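Long-range contact in flagellar assembly factor FliW (Geobacillus thermodenitrificans, PDB 5JAK), which probably binds and restrains the translational repressor CsrA, relieving its block on flagellin synthesis, and probably binds flagellin during flagellum assembly: residues L60-S65 and A91-L96. The protein carries 1 engineered substitution. Numbering follows the deposited sequence.
Sequences LIEPFS and ALYVIL
Ile61 and Val94 form an antiparallel hydrogen-bonded pair, Ile61 N donating to Val94 O (3.1 Å) and Val94 N returning a nearly straight bond to Ile61 O (169° at the hydrogen), while Leu60 faces Ile95 as the adjoining non-hydrogen-bonded pair. Beyond Ile61 the ladder ends: the chain swings off at Pro63, and the touching parts run 116° apart end to end. On one face of the sheet, Ile61 sets each of its branches against an apolar partner. With chi1 at 56°, CG1 is tucked between the backbone N and the carbonyl carbon, which brings it to 3.6 Å from Val94 CG2. Its CG2 meets Leu96 CD1 at 3.5 Å and its CD1 lies against Leu96 CD2, the two side chains crossing at about a right angle. Replacing this isoleucine by an alanine would probably open a gap beside Val94 CG2 and leave the Leu96 side chain without its partner across the strands. On the reverse face, Leu60 divides its methyls: CD1 rests 3.8 Å from Tyr93 CB, and CD2 touches Ile95 CG1. The carbonyl O of Ile61 also lies in the plane of the Tyr93 ring, at its edge. Past the strand end, Pro63 leans its CG on Leu92 CD2 (3.8 Å) and its CB on the Val94 methyls; Phe64 CZ reaches that same Leu92 methyl. The contact joins strands 57-61 and 90-97 in the middle of the large antiparallel sheet of FliW, with strand 46-50 bordering the first and strand 106-116 the second. Leu37 of strand 34-39 packs on both Leu60 and Tyr93, whereas Phe45 and Tyr66 from loops adjoin Ile61.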
# COMPACT_ATOMS: atom_id res chain seq x y z
N LEU A 60 0.37 5.12 3.62
CA LEU A 60 1.43 4.55 2.77
C LEU A 60 2.51 5.58 2.46
O LEU A 60 2.24 6.78 2.35
CB LEU A 60 0.88 4.07 1.41
CG LEU A 60 -0.29 3.11 1.34
CD1 LEU A 60 -0.55 2.67 -0.12
CD2 LEU A 60 -0.01 1.94 2.26
N ILE A 61 3.74 5.09 2.27
CA ILE A 61 4.79 5.87 1.63
C ILE A 61 5.44 5.05 0.53
O ILE A 61 5.41 3.81 0.54
CB ILE A 61 5.87 6.36 2.62
CG1 ILE A 61 6.48 5.17 3.37
CG2 ILE A 61 5.28 7.38 3.57
CD1 ILE A 61 7.72 5.53 4.11
N GLU A 62 6.05 5.73 -0.43
CA GLU A 62 6.98 5.05 -1.33
C GLU A 62 8.24 4.77 -0.53
O GLU A 62 8.80 5.70 0.05
CB GLU A 62 7.30 5.89 -2.56
CG GLU A 62 6.08 6.13 -3.42
CD GLU A 62 6.41 6.68 -4.79
OE1 GLU A 62 7.30 6.11 -5.47
OE2 GLU A 62 5.78 7.68 -5.19
N PRO A 63 8.70 3.51 -0.46
CA PRO A 63 9.73 3.18 0.55
C PRO A 63 11.07 3.86 0.33
O PRO A 63 11.84 4.02 1.29
CB PRO A 63 9.85 1.65 0.43
CG PRO A 63 9.29 1.30 -0.93
CD PRO A 63 8.18 2.31 -1.15
N PHE A 64 11.41 4.24 -0.89
CA PHE A 64 12.74 4.81 -1.07
C PHE A 64 12.86 6.19 -0.44
O PHE A 64 13.97 6.70 -0.27
CB PHE A 64 13.08 4.79 -2.56
CG PHE A 64 12.74 3.48 -3.21
CD1 PHE A 64 13.62 2.40 -3.14
CD2 PHE A 64 11.51 3.29 -3.82
CE1 PHE A 64 13.29 1.18 -3.71
CE2 PHE A 64 11.17 2.07 -4.39
CZ PHE A 64 12.06 1.02 -4.34
N SER A 65 11.72 6.78 -0.06
CA SER A 65 11.70 7.96 0.80
C SER A 65 12.60 7.79 2.02
O SER A 65 13.40 8.68 2.35
CB SER A 65 10.25 8.25 1.22
OG SER A 65 10.18 9.10 2.35
N ALA A 91 3.31 -0.69 -9.14
CA ALA A 91 3.56 0.33 -8.13
C ALA A 91 3.84 -0.34 -6.79
O ALA A 91 3.26 -1.40 -6.49
CB ALA A 91 2.36 1.29 -8.00
N LEU A 92 4.72 0.27 -5.98
CA LEU A 92 5.23 -0.32 -4.74
C LEU A 92 5.13 0.65 -3.57
O LEU A 92 5.64 1.78 -3.65
CB LEU A 92 6.69 -0.73 -4.96
CG LEU A 92 7.41 -1.01 -3.65
CD1 LEU A 92 6.80 -2.25 -3.10
CD2 LEU A 92 8.93 -1.16 -3.86
N TYR A 93 4.54 0.22 -2.45
CA TYR A 93 4.37 1.07 -1.27
C TYR A 93 4.63 0.25 -0.02
O TYR A 93 4.57 -0.99 -0.04
CB TYR A 93 2.96 1.65 -1.15
CG TYR A 93 2.52 2.40 -2.37
CD1 TYR A 93 2.90 3.72 -2.56
CD2 TYR A 93 1.69 1.79 -3.32
CE1 TYR A 93 2.47 4.43 -3.69
CE2 TYR A 93 1.26 2.49 -4.44
CZ TYR A 93 1.65 3.80 -4.61
OH TYR A 93 1.22 4.50 -5.74
N VAL A 94 4.89 0.94 1.10
CA VAL A 94 4.90 0.29 2.40
C VAL A 94 3.96 0.99 3.36
O VAL A 94 3.81 2.23 3.33
CB VAL A 94 6.32 0.21 3.02
CG1 VAL A 94 7.21 -0.74 2.19
CG2 VAL A 94 6.97 1.60 3.10
N ILE A 95 3.34 0.20 4.24
CA ILE A 95 2.40 0.74 5.24
C ILE A 95 3.17 1.30 6.41
O ILE A 95 4.09 0.65 6.94
CB ILE A 95 1.43 -0.35 5.72
CG1 ILE A 95 0.62 -0.94 4.56
CG2 ILE A 95 0.50 0.19 6.83
CD1 ILE A 95 -0.26 -2.19 4.97
N LEU A 96 2.81 2.52 6.84
CA LEU A 96 3.38 3.14 8.03
C LEU A 96 2.45 2.95 9.22
O LEU A 96 1.24 3.14 9.12
CB LEU A 96 3.60 4.64 7.80
CG LEU A 96 4.66 5.09 6.81
CD1 LEU A 96 4.81 6.61 6.97
CD2 LEU A 96 5.98 4.36 7.07